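Local coordinates for protein ribose-phosphate pyrophosphokinase (Mycobacterium smegmatis, PDB 5MP7) that probably makes phosphoribosyl pyrophosphate by transferring the pyrophosphoryl group of ATP to ribose 5-phosphate in a magnesium-dependent reaction, at residues A[233-238]-A[263-268]; A[66-71]-A[284-289]; A[279-284]-A[294-299]. One frame throughout, in Å; residues are numbered along the deposited sequence.

Interaction 1 (A[233-238]-A[263-268]); sequences IDTGGT and LSDPAP. With ACT (acetate ion), chain D.
The hydroxyl of Ser264 and the carboxylate of Asp234 make the shortest polar contact between the two segments: Ser264 OG donates to Asp234 OD1 at 2.6 Å, meeting that oxygen nearly in line with its C-O bond. Asp234 CG lies anti to its backbone N (chi1 -172°), and OD1 ends near Ser264 although the CB bond heads away from 263-268. Two backbone bonds run beside this one. Leu263 N points almost straight at Ile233 O (3.0 Å, 177°), whereas Ser264 N reaches Asp234 O at 2.8 Å along a more bent path (130°). Asp234 is held through both its carbonyl and its side chain, and its other carboxylate oxygen, OD2, forms a long, weak ion pair with Arg104. On the far side of the loop an acetate, probably from the crystallisation liquor, is bound through its OXT by Thr235 N at 3.0 Å and by Thr235 OG1 at 2.7 Å; Gly236 N adds a weak bond to the other acetate oxygen. Ala267, which ends a type II' turn begun at Ser264, packs its methyl CB closely on Thr235 O at 3.2 Å; the apolar contact is Ile233 CG2 with Leu263 CD2 at 4.0 Å. Gly236 precedes helix 237-248 as its N-cap residue. Residues 234-238 are the predicted ribose 5-phosphate loop, corresponding to the PRPP-binding motif of type I phosphoribosyltransferases. An anion held mainly by Thr235 N and OG1 at a helix start, with weak help from Gly236 N, is consistent with a site for the substrate phosphate, while the serine bond fixes the neighbouring aspartate.

Interaction 2 (A[66-71]-A[284-289]); sequences SHPAPL and TLPITE
Thr284 O accepts a hydrogen bond from Ser66 OG at 2.6 Å, joining loops of the two PRTase-like domains, each following a strand of its own domain's sheet: 66-71 comes after strand 60-64, while the loop at 284-289 comes after strand 278-282. The donor lies in the carbonyl plane, with a C=O...OG angle of 145°. Ser66 reaches this position because OG is anti to its backbone N (chi1 -165°). The hydroxyl of Thr284 is hydrogen-bonded elsewhere, with His260 ND1. Leu285 follows, and a single branch does its work: CD2 approaches the His67-Pro68 peptide, 3.7 Å from Pro68 N and 3.8 Å from His67 C, and also touches the proline ring at CB. At Pro286 the contact becomes mainly apolar. Its ring crosses that of Pro68 at about a right angle, with CD and CG against CB and CG of the partner. His20 packs on Pro286 as well as on Ser66, and Trp74 of helix 71-87 packs on Pro68, setting the pair within the interdomain interface. One buried hydrogen bond followed by proline and leucine packing therefore joins the domains here, and the two rings come closest at Pro68 CB and Pro286 CD, 3.9 Å apart.

Interaction 3 (A[279-284]-A[294-299]); sequences VIVTNT and PQLTVL
Val279 to Thr282 pair with Leu296 to Leu299 as neighbouring parallel strands, the second being one of the two outermost strands within this chain of the mixed sheet in the C-terminal PRTase-like domain. The segment axes approach to 4.6 Å, with 26° between their directions. Four backbone bonds set the register; Thr297 N to Val279 O (2.9 Å) and Val281 N to Thr297 O (3.0 Å) meet their acceptors nearly in line with the carbonyls, whereas Val279 N comes to Gln295 O from above the carbonyl plane. The tightly packed part belongs to strand 279-282, whose residues are all buried. On one face, Leu296 CD1 lies 3.9 Å from both Val279 CG1 and Val281 CG2. Leu296 CG is anti to its backbone N (chi1 -168°), and chi2 (65°) brings CD1 back toward the inner strand. The opposite face joins Ile280 CG2 to Leu299 CD1 at 3.9 Å, with Ile280 also packed on helix 156-167. Leu296 to Leu299, by contrast, are each partly exposed, as expected of an edge strand, and Thr297 OG1 is hydrogen-bonded to Glu278 OE2. Pairing loosens toward the C-terminal end: Asn283 N makes only a weak bond to Leu299 O, while Val298 CG1 still touches Asn283 CB at 3.8 Å.

From the N terminus, the chain first enters interaction 2 at 66-71, beyond strand 60-64 of the N-terminal domain, and returns to complete it only at 284-289, closing a loop of 212 intervening residues across the two domains. Interaction 1 lies wholly within that span, joining the starts of helices 237-248 and 267-273 over 24 residues. Interaction 3 opens after it, at strand 278-282, closes a short loop of nine residues by pairing adjacent strands of the C-terminal sheet, and crosses interaction 2: Thr284 belongs to both, and 294-299 follows 284-289. Ile233 CD1 packs on Val279 and Val281, linking interactions 1 and 3, while Ile287 packs on Leu296 and Val298, linking interactions 2 and 3.

Interaction 1 (A[233-238]-A[263-268])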
loop_
_atom_site.group_PDB
_atom_site.type_symbol
_atom_site.label_atom_id
_atom_site.label_comp_id
_atom_site.label_asym_id
_atom_site.label_seq_id
_atom_site.Cartn_x
_atom_site.Cartn_y
_atom_site.Cartn_z
ATOM N N ILE A 233 -10.100 25.572 56.678
ATOM C CA ILE A 233 -11.094 25.971 55.704
ATOM C C ILE A 233 -10.757 25.246 54.432
ATOM O O ILE A 233 -9.666 25.452 53.893
ATOM C CB ILE A 233 -11.024 27.474 55.438
ATOM C CG1 ILE A 233 -11.215 28.259 56.736
ATOM C CG2 ILE A 233 -12.088 27.880 54.434
ATOM C CD1 ILE A 233 -10.700 29.677 56.662
ATOM N N ASP A 234 -11.671 24.409 53.943
ATOM C CA ASP A 234 -11.452 23.701 52.699
ATOM C C ASP A 234 -12.147 24.337 51.484
ATOM O O ASP A 234 -11.497 25.044 50.728
ATOM C CB ASP A 234 -11.775 22.211 52.845
ATOM C CG ASP A 234 -11.381 21.429 51.632
ATOM O OD1 ASP A 234 -10.573 21.905 50.826
ATOM O OD2 ASP A 234 -11.868 20.315 51.488
ATOM N N THR A 235 -13.432 24.053 51.252
ATOM C CA THR A 235 -14.185 24.654 50.113
ATOM C C THR A 235 -14.882 25.942 50.534
ATOM O O THR A 235 -15.288 26.732 49.677
ATOM C CB THR A 235 -15.261 23.705 49.569
ATOM O OG1 THR A 235 -16.145 23.319 50.649
ATOM C CG2 THR A 235 -14.605 22.464 48.997
ATOM N N GLY A 236 -14.983 26.165 51.853
ATOM C CA GLY A 236 -15.607 27.357 52.400
ATOM C C GLY A 236 -17.127 27.262 52.510
ATOM O O GLY A 236 -17.783 28.252 52.842
ATOM N N GLY A 237 -17.699 26.079 52.275
ATOM C CA GLY A 237 -19.163 25.912 52.280
ATOM C C GLY A 237 -19.775 26.088 53.657
ATOM O O GLY A 237 -20.663 26.901 53.842
ATOM N N THR A 238 -19.276 25.319 54.614
ATOM C CA THR A 238 -19.760 25.343 55.983
ATOM C C THR A 238 -19.530 26.699 56.571
ATOM O O THR A 238 -20.403 27.235 57.219
ATOM C CB THR A 238 -18.994 24.317 56.858
ATOM O OG1 THR A 238 -19.390 22.991 56.503
ATOM C CG2 THR A 238 -19.194 24.537 58.384
ATOM N N LEU A 263 -8.199 26.001 51.306
ATOM C CA LEU A 263 -8.753 26.986 50.352
ATOM C C LEU A 263 -8.894 26.483 48.921
ATOM O O LEU A 263 -8.483 27.127 47.976
ATOM C CB LEU A 263 -7.938 28.266 50.393
ATOM C CG LEU A 263 -7.967 28.976 51.753
ATOM C CD1 LEU A 263 -6.935 30.089 51.765
ATOM C CD2 LEU A 263 -9.336 29.559 52.067
ATOM N N SER A 264 -9.491 25.315 48.774
ATOM C CA SER A 264 -9.715 24.727 47.470
ATOM C C SER A 264 -10.850 25.415 46.743
ATOM O O SER A 264 -11.702 26.023 47.376
ATOM C CB SER A 264 -10.116 23.259 47.648
ATOM O OG SER A 264 -9.362 22.595 48.634
ATOM N N ASP A 265 -10.866 25.257 45.418
ATOM C CA ASP A 265 -12.025 25.541 44.542
ATOM C C ASP A 265 -12.513 26.992 44.614
ATOM O O ASP A 265 -11.712 27.917 44.340
ATOM C CB ASP A 265 -13.120 24.427 44.600
ATOM C CG ASP A 265 -13.590 24.049 46.027
ATOM O OD1 ASP A 265 -13.044 23.145 46.663
ATOM O OD2 ASP A 265 -14.558 24.605 46.513
ATOM N N PRO A 266 -13.783 27.210 45.003
ATOM C CA PRO A 266 -14.383 28.515 45.038
ATOM C C PRO A 266 -14.244 29.213 46.402
ATOM O O PRO A 266 -14.872 30.258 46.602
ATOM C CB PRO A 266 -15.845 28.174 44.771
ATOM C CG PRO A 266 -16.019 26.888 45.488
ATOM C CD PRO A 266 -14.722 26.233 45.552
ATOM N N ALA A 267 -13.451 28.655 47.323
ATOM C CA ALA A 267 -13.372 29.189 48.678
ATOM C C ALA A 267 -12.900 30.629 48.700
ATOM O O ALA A 267 -13.479 31.421 49.384
ATOM C CB ALA A 267 -12.485 28.343 49.567
ATOM N N PRO A 268 -11.864 30.966 47.932
ATOM C CA PRO A 268 -11.451 32.377 47.896
ATOM C C PRO A 268 -12.554 33.338 47.452
ATOM O O PRO A 268 -12.796 34.342 48.084
ATOM C CB PRO A 268 -10.306 32.375 46.897
ATOM C CG PRO A 268 -9.827 30.964 46.897
ATOM C CD PRO A 268 -11.036 30.121 47.056
HETATM C C ACT D . -15.846 23.029 54.048
HETATM O O ACT D . -15.563 24.182 54.522
HETATM O OXT ACT D . -15.276 22.539 53.047
HETATM C CH3 ACT D . -16.905 22.146 54.647
#

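Interaction 2 (A[66-71]-A[284-289])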
loop_
_atom_site.group_PDB
_atom_site.type_symbol
_atom_site.label_atom_id
_atom_site.label_comp_id
_atom_site.label_asym_id
_atom_site.label_seq_id
_atom_site.Cartn_x
_atom_site.Cartn_y
_atom_site.Cartn_z
ATOM N N SER A 66 5.025 19.917 53.715
ATOM C CA SER A 66 3.628 20.304 53.716
ATOM C C SER A 66 2.849 19.465 52.672
ATOM O O SER A 66 3.445 18.862 51.812
ATOM C CB SER A 66 3.546 21.769 53.405
ATOM O OG SER A 66 2.282 22.247 53.735
ATOM N N HIS A 67 1.524 19.406 52.760
ATOM C CA HIS A 67 0.727 18.463 51.968
ATOM C C HIS A 67 -0.452 19.136 51.310
ATOM O O HIS A 67 -1.612 18.784 51.564
ATOM C CB HIS A 67 0.253 17.296 52.833
ATOM C CG HIS A 67 1.360 16.404 53.255
ATOM N ND1 HIS A 67 2.078 16.614 54.405
ATOM C CD2 HIS A 67 1.908 15.326 52.660
ATOM C CE1 HIS A 67 3.032 15.713 54.498
ATOM N NE2 HIS A 67 2.944 14.910 53.454
ATOM N N PRO A 68 -0.181 20.112 50.442
ATOM C CA PRO A 68 -1.247 20.652 49.623
ATOM C C PRO A 68 -1.622 19.688 48.476
ATOM O O PRO A 68 -0.952 18.691 48.256
ATOM C CB PRO A 68 -0.614 21.903 49.063
ATOM C CG PRO A 68 0.830 21.526 48.899
ATOM C CD PRO A 68 1.115 20.726 50.139
ATOM N N ALA A 69 -2.651 20.041 47.720
ATOM C CA ALA A 69 -3.028 19.318 46.501
ATOM C C ALA A 69 -1.898 19.386 45.468
ATOM O O ALA A 69 -1.295 20.445 45.321
ATOM C CB ALA A 69 -4.286 19.927 45.916
ATOM N N PRO A 70 -1.562 18.295 44.775
ATOM C CA PRO A 70 -2.059 16.921 45.002
ATOM C C PRO A 70 -1.324 16.175 46.145
ATOM O O PRO A 70 -0.102 15.948 46.090
ATOM C CB PRO A 70 -1.753 16.235 43.671
ATOM C CG PRO A 70 -0.525 16.931 43.156
ATOM C CD PRO A 70 -0.578 18.354 43.673
ATOM N N LEU A 71 -2.073 15.754 47.143
ATOM C CA LEU A 71 -1.512 15.424 48.480
ATOM C C LEU A 71 -0.729 14.099 48.591
ATOM O O LEU A 71 0.267 14.006 49.285
ATOM C CB LEU A 71 -2.676 15.480 49.470
ATOM C CG LEU A 71 -2.620 14.910 50.853
ATOM C CD1 LEU A 71 -3.545 15.713 51.758
ATOM C CD2 LEU A 71 -3.038 13.465 50.831
ATOM N N THR A 284 0.647 26.934 57.190
ATOM C CA THR A 284 0.986 25.516 57.264
ATOM C C THR A 284 0.924 24.917 55.882
ATOM O O THR A 284 1.625 23.982 55.606
ATOM C CB THR A 284 0.025 24.726 58.176
ATOM O OG1 THR A 284 -1.319 25.123 57.924
ATOM C CG2 THR A 284 0.360 24.929 59.654
ATOM N N LEU A 285 0.064 25.467 55.051
ATOM C CA LEU A 285 -0.054 25.163 53.645
ATOM C C LEU A 285 0.334 26.380 52.860
ATOM O O LEU A 285 0.219 27.486 53.375
ATOM C CB LEU A 285 -1.501 24.828 53.304
ATOM C CG LEU A 285 -1.885 23.491 53.937
ATOM C CD1 LEU A 285 -3.358 23.391 54.208
ATOM C CD2 LEU A 285 -1.462 22.308 53.069
ATOM N N PRO A 286 0.821 26.197 51.615
ATOM C CA PRO A 286 1.279 27.373 50.869
ATOM C C PRO A 286 0.055 28.136 50.373
ATOM O O PRO A 286 -0.839 27.546 49.795
ATOM C CB PRO A 286 2.067 26.779 49.702
ATOM C CG PRO A 286 1.509 25.432 49.535
ATOM C CD PRO A 286 1.016 24.955 50.858
ATOM N N ILE A 287 0.007 29.432 50.634
ATOM C CA ILE A 287 -1.108 30.240 50.201
ATOM C C ILE A 287 -0.678 30.931 48.916
ATOM O O ILE A 287 -0.073 31.994 48.972
ATOM C CB ILE A 287 -1.485 31.304 51.257
ATOM C CG1 ILE A 287 -1.543 30.706 52.684
ATOM C CG2 ILE A 287 -2.804 31.947 50.864
ATOM C CD1 ILE A 287 -2.640 29.684 52.926
ATOM N N THR A 288 -0.994 30.330 47.773
ATOM C CA THR A 288 -0.585 30.868 46.485
ATOM C C THR A 288 -1.436 32.069 46.120
ATOM O O THR A 288 -2.460 32.356 46.774
ATOM C CB THR A 288 -0.718 29.822 45.357
ATOM O OG1 THR A 288 -2.088 29.411 45.197
ATOM C CG2 THR A 288 0.162 28.617 45.639
ATOM N N GLU A 289 -1.059 32.739 45.042
ATOM C CA GLU A 289 -1.709 33.993 44.658
ATOM C C GLU A 289 -3.153 33.809 44.160
ATOM O O GLU A 289 -3.994 34.665 44.415
ATOM C CB GLU A 289 -0.795 34.783 43.712
ATOM C CG GLU A 289 0.590 34.955 44.389
ATOM C CD GLU A 289 0.586 35.668 45.772
ATOM O OE1 GLU A 289 -0.468 36.164 46.225
ATOM O OE2 GLU A 289 1.654 35.748 46.429
#

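Interaction 3 (A[279-284]-A[294-299])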
loop_
_atom_site.group_PDB
_atom_site.type_symbol
_atom_site.label_atom_id
_atom_site.label_comp_id
_atom_site.label_asym_id
_atom_site.label_seq_id
_atom_site.Cartn_x
_atom_site.Cartn_y
_atom_site.Cartn_z
ATOM N N VAL A 279 -10.339 37.224 57.437
ATOM C CA VAL A 279 -10.111 35.795 57.455
ATOM C C VAL A 279 -8.639 35.595 57.799
ATOM O O VAL A 279 -7.795 36.099 57.114
ATOM C CB VAL A 279 -10.423 35.163 56.128
ATOM C CG1 VAL A 279 -10.222 33.664 56.221
ATOM C CG2 VAL A 279 -11.837 35.443 55.706
ATOM N N ILE A 280 -8.341 34.940 58.906
ATOM C CA ILE A 280 -6.995 34.801 59.405
ATOM C C ILE A 280 -6.604 33.337 59.370
ATOM O O ILE A 280 -7.323 32.487 59.899
ATOM C CB ILE A 280 -6.910 35.278 60.832
ATOM C CG1 ILE A 280 -7.488 36.670 60.930
ATOM C CG2 ILE A 280 -5.458 35.330 61.300
ATOM C CD1 ILE A 280 -7.883 37.076 62.324
ATOM N N VAL A 281 -5.492 33.046 58.699
ATOM C CA VAL A 281 -4.937 31.700 58.575
ATOM C C VAL A 281 -3.440 31.722 58.789
ATOM O O VAL A 281 -2.851 32.788 58.866
ATOM C CB VAL A 281 -5.201 31.028 57.216
ATOM C CG1 VAL A 281 -6.672 30.892 56.962
ATOM C CG2 VAL A 281 -4.567 31.797 56.102
ATOM N N THR A 282 -2.853 30.551 59.001
ATOM C CA THR A 282 -1.402 30.415 59.085
ATOM C C THR A 282 -0.932 29.883 57.777
ATOM O O THR A 282 -1.729 29.499 56.921
ATOM C CB THR A 282 -0.911 29.460 60.209
ATOM O OG1 THR A 282 -1.185 28.086 59.839
ATOM C CG2 THR A 282 -1.584 29.793 61.503
ATOM N N ASN A 283 0.372 29.778 57.647
ATOM C CA ASN A 283 0.950 29.241 56.411
ATOM C C ASN A 283 1.418 27.780 56.520
ATOM O O ASN A 283 2.497 27.439 56.038
ATOM C CB ASN A 283 2.069 30.180 55.900
ATOM C CG ASN A 283 3.294 30.155 56.772
ATOM O OD1 ASN A 283 3.219 29.915 57.974
ATOM N ND2 ASN A 283 4.416 30.411 56.182
ATOM N N THR A 284 0.647 26.934 57.190
ATOM C CA THR A 284 0.986 25.516 57.264
ATOM C C THR A 284 0.924 24.917 55.882
ATOM O O THR A 284 1.625 23.982 55.606
ATOM C CB THR A 284 0.025 24.726 58.176
ATOM O OG1 THR A 284 -1.319 25.123 57.924
ATOM C CG2 THR A 284 0.360 24.929 59.654
ATOM N N PRO A 294 -8.618 40.135 49.589
ATOM C CA PRO A 294 -8.241 41.284 50.429
ATOM C C PRO A 294 -8.421 41.099 51.951
ATOM O O PRO A 294 -7.577 41.555 52.730
ATOM C CB PRO A 294 -9.151 42.392 49.894
ATOM C CG PRO A 294 -9.347 42.024 48.458
ATOM C CD PRO A 294 -9.550 40.547 48.513
ATOM N N GLN A 295 -9.474 40.396 52.356
ATOM C CA GLN A 295 -9.739 40.145 53.771
ATOM C C GLN A 295 -8.791 39.120 54.404
ATOM O O GLN A 295 -8.755 39.012 55.620
ATOM C CB GLN A 295 -11.153 39.634 53.966
ATOM C CG GLN A 295 -12.234 40.629 53.583
ATOM C CD GLN A 295 -12.559 40.587 52.088
ATOM O OE1 GLN A 295 -11.695 40.346 51.254
ATOM N NE2 GLN A 295 -13.819 40.806 51.741
ATOM N N LEU A 296 -8.034 38.390 53.585
ATOM C CA LEU A 296 -7.122 37.365 54.034
ATOM C C LEU A 296 -5.834 37.867 54.670
ATOM O O LEU A 296 -5.116 38.642 54.102
ATOM C CB LEU A 296 -6.759 36.445 52.863
ATOM C CG LEU A 296 -6.041 35.184 53.314
ATOM C CD1 LEU A 296 -6.926 34.289 54.168
ATOM C CD2 LEU A 296 -5.574 34.423 52.084
ATOM N N THR A 297 -5.549 37.370 55.848
ATOM C CA THR A 297 -4.315 37.646 56.568
ATOM C C THR A 297 -3.624 36.336 56.868
ATOM O O THR A 297 -4.267 35.399 57.300
ATOM C CB THR A 297 -4.630 38.311 57.893
ATOM O OG1 THR A 297 -5.318 39.544 57.616
ATOM C CG2 THR A 297 -3.366 38.562 58.702
ATOM N N VAL A 298 -2.330 36.254 56.584
ATOM C CA VAL A 298 -1.564 35.030 56.784
ATOM C C VAL A 298 -0.505 35.264 57.804
ATOM O O VAL A 298 0.309 36.167 57.644
ATOM C CB VAL A 298 -0.920 34.535 55.479
ATOM C CG1 VAL A 298 -0.180 33.241 55.704
ATOM C CG2 VAL A 298 -2.015 34.302 54.439
ATOM N N LEU A 299 -0.517 34.465 58.861
ATOM C CA LEU A 299 0.521 34.581 59.898
ATOM C C LEU A 299 1.475 33.437 59.730
ATOM O O LEU A 299 1.073 32.369 59.276
ATOM C CB LEU A 299 -0.079 34.553 61.279
ATOM C CG LEU A 299 -1.205 35.564 61.517
ATOM C CD1 LEU A 299 -1.846 35.260 62.863
ATOM C CD2 LEU A 299 -0.720 37.024 61.478
#